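Local coordinates for Lin1840 protein (Listeria innocua serovar 6a, PDB 4ZOC) that probably hydrolyses terminal, non-reducing beta-D-glucosyl residues to release beta-D-glucose, and takes part in beta-1,2-glucan metabolism, at residues V169-Q173 and Q185-C189; G62-A66 and A128-H132; G165-V169 and A225-A231. The protein carries 2 engineered substitutions. All coordinates share one frame; numbering follows the deposited sequence.

Interaction 1. Residues V169-Q173 and Q185-C189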
loop_
_atom_site.group_PDB
_atom_site.type_symbol
_atom_site.label_atom_id
_atom_site.label_comp_id
_atom_site.label_asym_id
_atom_site.label_seq_id
_atom_site.Cartn_x
_atom_site.Cartn_y
_atom_site.Cartn_z
ATOM N N VAL A 169 -4.909 4.838 29.269
ATOM C CA VAL A 169 -4.565 3.805 30.275
ATOM C C VAL A 169 -4.650 4.408 31.694
ATOM O O VAL A 169 -5.235 3.819 32.600
ATOM C CB VAL A 169 -3.182 3.215 30.000
ATOM C CG1 VAL A 169 -2.725 2.331 31.189
ATOM C CG2 VAL A 169 -3.189 2.408 28.722
ATOM N N ASP A 170 -4.069 5.601 31.871
ATOM C CA ASP A 170 -4.097 6.297 33.152
ATOM C C ASP A 170 -5.565 6.585 33.582
ATOM O O ASP A 170 -5.955 6.370 34.718
ATOM C CB ASP A 170 -3.308 7.575 33.016
ATOM C CG ASP A 170 -3.177 8.326 34.323
ATOM O OD1 ASP A 170 -3.146 7.701 35.422
ATOM O OD2 ASP A 170 -3.083 9.578 34.248
ATOM N N GLY A 171 -6.372 7.059 32.645
ATOM C CA GLY A 171 -7.790 7.327 32.910
ATOM C C GLY A 171 -8.573 6.099 33.336
ATOM O O GLY A 171 -9.387 6.121 34.318
ATOM N N TYR A 172 -8.348 4.990 32.643
ATOM C CA TYR A 172 -9.112 3.734 32.972
ATOM C C TYR A 172 -8.647 3.152 34.296
ATOM O O TYR A 172 -9.463 2.789 35.114
ATOM C CB TYR A 172 -8.944 2.656 31.897
ATOM C CG TYR A 172 -9.562 2.949 30.523
ATOM C CD1 TYR A 172 -10.891 3.291 30.395
ATOM C CD2 TYR A 172 -8.842 2.723 29.336
ATOM C CE1 TYR A 172 -11.466 3.484 29.161
ATOM C CE2 TYR A 172 -9.437 2.972 28.096
ATOM C CZ TYR A 172 -10.745 3.335 28.014
ATOM O OH TYR A 172 -11.331 3.556 26.779
ATOM N N GLN A 173 -7.326 3.050 34.463
ATOM C CA GLN A 173 -6.768 2.242 35.515
ATOM C C GLN A 173 -6.426 3.024 36.778
ATOM O O GLN A 173 -6.338 2.460 37.872
ATOM C CB GLN A 173 -5.489 1.521 35.019
ATOM C CG GLN A 173 -5.676 0.648 33.806
ATOM C CD GLN A 173 -4.558 -0.293 33.519
ATOM O OE1 GLN A 173 -4.787 -1.357 32.911
ATOM N NE2 GLN A 173 -3.345 0.058 33.907
ATOM N N GLN A 185 -12.142 2.441 38.931
ATOM C CA GLN A 185 -11.174 2.207 37.832
ATOM C C GLN A 185 -11.235 0.761 37.394
ATOM O O GLN A 185 -11.748 -0.116 38.108
ATOM C CB GLN A 185 -9.767 2.434 38.349
ATOM C CG GLN A 185 -9.501 3.704 39.090
ATOM C CD GLN A 185 -9.697 4.924 38.316
ATOM O OE1 GLN A 185 -9.900 5.963 38.912
ATOM N NE2 GLN A 185 -9.673 4.851 36.985
ATOM N N MET A 186 -10.712 0.481 36.195
ATOM C CA MET A 186 -10.789 -0.856 35.627
ATOM C C MET A 186 -9.495 -1.159 34.865
ATOM O O MET A 186 -8.708 -0.257 34.567
ATOM C CB MET A 186 -11.983 -0.951 34.688
ATOM C CG MET A 186 -11.876 -0.180 33.374
ATOM S SD MET A 186 -13.436 -0.028 32.499
ATOM C CE MET A 186 -13.994 -1.698 32.388
ATOM N N ALA A 187 -9.275 -2.426 34.545
ATOM C CA ALA A 187 -8.129 -2.812 33.729
ATOM C C ALA A 187 -8.347 -2.414 32.267
ATOM O O ALA A 187 -9.431 -2.581 31.689
ATOM C CB ALA A 187 -7.856 -4.268 33.833
ATOM N N ALA A 188 -7.253 -1.949 31.665
ATOM C CA ALA A 188 -7.196 -1.664 30.242
ATOM C C ALA A 188 -6.541 -2.815 29.507
ATOM O O ALA A 188 -5.721 -3.502 30.068
ATOM C CB ALA A 188 -6.438 -0.355 30.027
ATOM N N CYS A 189 -6.907 -3.010 28.240
ATOM C CA CYS A 189 -6.355 -3.982 27.366
ATOM C C CYS A 189 -5.964 -3.272 26.051
ATOM O O CYS A 189 -6.805 -2.856 25.277
ATOM C CB CYS A 189 -7.378 -5.050 27.021
ATOM S SG CYS A 189 -6.826 -6.334 25.932
#

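Interaction 2. Residues G62-A66 and A128-H132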
loop_
_atom_site.group_PDB
_atom_site.type_symbol
_atom_site.label_atom_id
_atom_site.label_comp_id
_atom_site.label_asym_id
_atom_site.label_seq_id
_atom_site.Cartn_x
_atom_site.Cartn_y
_atom_site.Cartn_z
ATOM N N GLY A 62 -18.755 -9.115 27.354
ATOM C CA GLY A 62 -19.949 -8.499 26.934
ATOM C C GLY A 62 -21.205 -8.803 27.784
ATOM O O GLY A 62 -22.300 -8.905 27.242
ATOM N N SER A 63 -21.016 -8.909 29.090
ATOM C CA SER A 63 -22.164 -8.821 30.025
ATOM C C SER A 63 -23.092 -7.629 29.643
ATOM O O SER A 63 -22.623 -6.613 29.169
ATOM C CB SER A 63 -21.709 -8.698 31.466
ATOM O OG SER A 63 -22.803 -8.481 32.331
ATOM N N SER A 64 -24.411 -7.818 29.771
ATOM C CA SER A 64 -25.345 -6.792 29.360
ATOM C C SER A 64 -25.647 -5.761 30.400
ATOM O O SER A 64 -26.172 -4.701 30.044
ATOM C CB SER A 64 -26.663 -7.403 28.764
ATOM O OG SER A 64 -27.301 -8.224 29.714
ATOM N N SER A 65 -25.339 -6.021 31.676
ATOM C CA SER A 65 -25.664 -5.127 32.791
ATOM C C SER A 65 -25.119 -5.679 34.122
ATOM O O SER A 65 -24.634 -6.826 34.201
ATOM C CB SER A 65 -27.197 -5.000 32.991
ATOM O OG SER A 65 -27.741 -6.225 33.494
ATOM N N ALA A 66 -25.203 -4.855 35.148
ATOM C CA ALA A 66 -24.777 -5.256 36.508
ATOM C C ALA A 66 -25.522 -6.465 36.971
ATOM O O ALA A 66 -24.921 -7.313 37.569
ATOM C CB ALA A 66 -25.000 -4.135 37.494
ATOM N N ALA A 128 -19.618 0.518 37.296
ATOM C CA ALA A 128 -20.957 0.568 37.888
ATOM C C ALA A 128 -21.878 -0.469 37.290
ATOM O O ALA A 128 -22.792 -0.936 38.001
ATOM C CB ALA A 128 -21.536 1.970 37.786
ATOM N N ASP A 129 -21.582 -0.934 36.053
ATOM C CA ASP A 129 -22.417 -1.921 35.419
ATOM C C ASP A 129 -21.751 -3.311 35.428
ATOM O O ASP A 129 -22.153 -4.193 34.708
ATOM C CB ASP A 129 -22.794 -1.444 33.998
ATOM C CG ASP A 129 -24.225 -1.693 33.661
ATOM O OD1 ASP A 129 -25.035 -1.982 34.576
ATOM O OD2 ASP A 129 -24.564 -1.600 32.476
ATOM N N GLY A 130 -20.688 -3.465 36.228
ATOM C CA GLY A 130 -20.104 -4.748 36.526
ATOM C C GLY A 130 -18.910 -5.230 35.707
ATOM O O GLY A 130 -18.519 -6.355 35.829
ATOM N N HIS A 131 -18.376 -4.379 34.852
ATOM C CA HIS A 131 -17.232 -4.714 34.001
ATOM C C HIS A 131 -15.889 -4.458 34.671
ATOM O O HIS A 131 -15.675 -3.416 35.227
ATOM C CB HIS A 131 -17.299 -3.889 32.710
ATOM C CG HIS A 131 -18.592 -4.029 31.959
ATOM N ND1 HIS A 131 -18.988 -5.199 31.342
ATOM C CD2 HIS A 131 -19.608 -3.154 31.780
ATOM C CE1 HIS A 131 -20.169 -5.029 30.787
ATOM N NE2 HIS A 131 -20.572 -3.801 31.055
ATOM N N HIS A 132 -14.952 -5.402 34.500
ATOM C CA HIS A 132 -13.620 -5.359 35.124
ATOM C C HIS A 132 -12.538 -4.888 34.176
ATOM O O HIS A 132 -11.549 -4.347 34.638
ATOM C CB HIS A 132 -13.162 -6.711 35.593
ATOM C CG HIS A 132 -14.171 -7.378 36.489
ATOM N ND1 HIS A 132 -14.295 -8.738 36.579
ATOM C CD2 HIS A 132 -15.095 -6.853 37.327
ATOM C CE1 HIS A 132 -15.291 -9.038 37.406
ATOM N NE2 HIS A 132 -15.775 -7.919 37.901
HETATM O O HOH W 1 -18.595 -8.082 30.572
HETATM O O HOH W 2 -21.362 -6.444 33.609
HETATM O O HOH W 3 -26.701 -2.127 31.015
#

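Interaction 3. Residues G165-V169 and A225-A231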
loop_
_atom_site.group_PDB
_atom_site.type_symbol
_atom_site.label_atom_id
_atom_site.label_comp_id
_atom_site.label_asym_id
_atom_site.label_seq_id
_atom_site.Cartn_x
_atom_site.Cartn_y
_atom_site.Cartn_z
ATOM N N GLY A 165 -2.584 7.217 24.141
ATOM C CA GLY A 165 -2.759 5.899 24.688
ATOM C C GLY A 165 -2.397 5.856 26.155
ATOM O O GLY A 165 -3.123 5.258 26.948
ATOM N N LYS A 166 -1.272 6.452 26.510
ATOM C CA LYS A 166 -0.895 6.545 27.893
ATOM C C LYS A 166 -1.951 7.291 28.721
ATOM O O LYS A 166 -2.315 6.847 29.828
ATOM C CB LYS A 166 0.452 7.196 28.114
ATOM C CG LYS A 166 1.563 6.370 27.624
ATOM C CD LYS A 166 2.919 6.972 27.953
ATOM C CE LYS A 166 3.180 8.136 27.104
ATOM N NZ LYS A 166 4.463 8.764 27.553
ATOM N N ALA A 167 -2.471 8.406 28.188
ATOM C CA ALA A 167 -3.550 9.081 28.870
ATOM C C ALA A 167 -4.791 8.215 29.077
ATOM O O ALA A 167 -5.386 8.275 30.164
ATOM C CB ALA A 167 -3.870 10.384 28.161
ATOM N N MET A 168 -5.153 7.377 28.082
ATOM C CA MET A 168 -6.332 6.496 28.236
ATOM C C MET A 168 -6.101 5.443 29.304
ATOM O O MET A 168 -6.959 5.222 30.191
ATOM C CB MET A 168 -6.661 5.798 26.949
ATOM C CG MET A 168 -7.415 6.569 25.928
ATOM S SD MET A 168 -8.365 5.485 24.772
ATOM C CE MET A 168 -8.386 6.744 23.511
ATOM N N VAL A 169 -4.909 4.838 29.269
ATOM C CA VAL A 169 -4.565 3.805 30.275
ATOM C C VAL A 169 -4.650 4.408 31.694
ATOM O O VAL A 169 -5.235 3.819 32.600
ATOM C CB VAL A 169 -3.182 3.215 30.000
ATOM C CG1 VAL A 169 -2.725 2.331 31.189
ATOM C CG2 VAL A 169 -3.189 2.408 28.722
ATOM N N ALA A 225 4.324 2.033 24.665
ATOM C CA ALA A 225 4.160 3.136 25.610
ATOM C C ALA A 225 3.043 2.815 26.576
ATOM O O ALA A 225 3.183 2.998 27.777
ATOM C CB ALA A 225 3.892 4.444 24.938
ATOM N N ALA A 226 1.960 2.242 26.060
ATOM C CA ALA A 226 0.861 1.846 26.941
ATOM C C ALA A 226 1.169 0.700 27.898
ATOM O O ALA A 226 0.719 0.638 29.038
ATOM C CB ALA A 226 -0.348 1.532 26.047
ATOM N N ILE A 227 1.947 -0.236 27.408
ATOM C CA ILE A 227 2.412 -1.377 28.175
ATOM C C ILE A 227 3.319 -0.867 29.293
ATOM O O ILE A 227 3.145 -1.234 30.489
ATOM C CB ILE A 227 3.080 -2.386 27.258
ATOM C CG1 ILE A 227 2.056 -3.122 26.386
ATOM C CG2 ILE A 227 3.920 -3.429 28.048
ATOM C CD1 ILE A 227 2.745 -3.782 25.207
ATOM N N GLN A 228 4.259 0.005 28.947
ATOM C CA GLN A 228 5.173 0.553 29.980
ATOM C C GLN A 228 4.459 1.421 31.012
ATOM O O GLN A 228 4.855 1.490 32.195
ATOM C CB GLN A 228 6.379 1.294 29.361
ATOM C CG GLN A 228 7.263 0.478 28.436
ATOM C CD GLN A 228 7.415 -1.006 28.840
ATOM O OE1 GLN A 228 7.565 -1.339 30.036
ATOM N NE2 GLN A 228 7.293 -1.900 27.873
ATOM N N ALA A 229 3.370 2.016 30.628
ATOM C CA ALA A 229 2.553 2.792 31.528
ATOM C C ALA A 229 1.665 1.903 32.422
ATOM O O ALA A 229 0.949 2.438 33.235
ATOM C CB ALA A 229 1.674 3.747 30.742
ATOM N N GLY A 230 1.692 0.585 32.210
ATOM C CA GLY A 230 1.021 -0.359 33.097
ATOM C C GLY A 230 -0.234 -0.992 32.606
ATOM O O GLY A 230 -0.976 -1.570 33.425
ATOM N N ALA A 231 -0.522 -0.887 31.291
ATOM C CA ALA A 231 -1.749 -1.571 30.775
ATOM C C ALA A 231 -1.781 -3.025 31.207
ATOM O O ALA A 231 -0.787 -3.770 31.023
ATOM C CB ALA A 231 -1.840 -1.494 29.255
#

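Interaction 1. Residues V169-Q173 and Q185-C189
The carboxamide of Q185 has both of its acceptors close to its own plane: NE2 reaches Y172 O at 2.8 Å and G171 O at 3.0 Å, the second along a more bent line. On the helix side neither bond uses a carbonyl lone pair, since NE2 stands above both carbonyl planes. Y172 O is gripped from its two faces, Q185 NE2 coming from one and M186 N from the other, the latter at 2.8 Å. A bend at chi2 (-62°) turns the Q185 amide back so that NE2 points at these last helical carbonyls. The second carboxamide, of Q173, works the other way round: its OE1 takes A188 N in plane, on a lone pair, at 2.8 Å and nearly straight. Beyond CG the Q173 chain is extended (chi2 -166°), which carries OE1 past M186 O to the strand. OE1 also accepts from K232 N, while NE2 donates to G230 O, so the buried amide is held at both its ends. The Y172 ring meets A188 obliquely, CD2 to CB 4.0 Å, and its hydroxyl bonds to S136. Helix 158-173 thus ends against the start of strand 187-193, the axes of the two short segments approaching to 7.4 Å with 142° between their N-to-C directions; this is the helix-to-strand return of a beta-alpha-beta crossover from strand 133-134, the repeating element of a TIM barrel.

Interaction 2. Residues G62-A66 and A128-H132
Two helix ends meet here in the TIM barrel: S65 and A66 open helix 66-79, and D129 follows the last turn of helix 112-128, which a Schellman motif closes with G130 as its C-prime residue. Positive phi at G130 turns the chain away from the helix and on toward strand 133-134. Across the gap the carboxylate of D129 takes the first helical N-H, A66 N to OD1 at 2.9 Å, with the donor well above the carboxylate plane. S65 meanwhile is the N-cap: its OG, placed between backbone N and carbonyl carbon (chi1 70°), bonds to D68 N. The other oxygen, D129 OD2, is hydrogen-bonded to Y96 OH and accepts from a water at 2.6 Å that also donates to S64 O.

H131 carries the far half of the contact. Its CE1 points at S63 O, 3.3 Å away and in the plane of the ring, while a water bridges ND1 and S63 N from another point of the edge. One face of the ring has D129 O and a second water above its rim; that water donates to D129 O at 2.6 Å and is hydrogen-bonded to S63 OG. Y96 OH is bonded to H131 NE2 as well as to D129, tying the two side chains together, and Y412 OH bonds to S63 O.

Beside the one direct hydrogen bond from A66 N, three waters bridge the segments, so the seam is polar and hydrated. The carboxylate facing the N-terminal end of helix 66-79 would probably be stabilised as an anion by the helix dipole.

Interaction 3. Residues G165-V169 and A225-A231
V169 sends both its methyls into the end of helix 221-228 and the turn behind it. CG2 lies 4.0 Å from A226 CB and 4.2 Å from A231 CB, touching the two methyl groups at once. CG1 comes over the backbone of the turn instead, 3.9 Å from A231 N. With CG1 anti to the backbone N (chi1 170°), the two branches divide the work, CG1 to the turn's backbone and CG2 to the alanine methyls. One turn earlier, K166 lays the aliphatic part of its chain alongside the other helix: CG is 3.7 Å from A225 O and 4.0 Å from A225 CB, and it also touches A229 CB at 4.1 Å. A bend at chi3 then turns the chain, and NZ forms a salt bridge with E163, so the charged end is paired within its own helix.

Small residues let the backbones come close, with the CA atoms of K166 and A226 only 5.1 Å apart. Behind them, G230 at positive phi closes helix 221-228 in a Schellman motif, with A231 N bonded back to A226 O and G230 N to I227 O. That turn sets A231 beside the valine and leads the chain toward strand 233-236, while V190 of strand 187-193 touches both A226 and A231.

What joins these neighbouring barrel helices is therefore contact of methyls and methylenes with one another and with the partner's backbone, without a polar bond between the two segments: the fit probably rests on shape and on the removal of apolar surface from water, and the lysine joins in through its hydrocarbon chain.

Overall arrangement
All three contacts belong to the TIM-barrel part of the chain. Interactions 1 and 3 use successive turns of helix 158-173 and share V169; the Q173 amide links them by bonding to G230 O. Interaction 1 is the buried one, where carboxamides and backbone groups satisfy each other directly. Interaction 3, partly buried between two helices, is apolar, with its lysine charge turned to its own helix. Interaction 2, also partly buried, joins loops at helix ends and is wet, a carboxylate taking one N-H directly and waters bridging the rest. It meets interaction 1 where strand 187-193 begins, A187 N probably bonding to H132 O, but does not touch interaction 3.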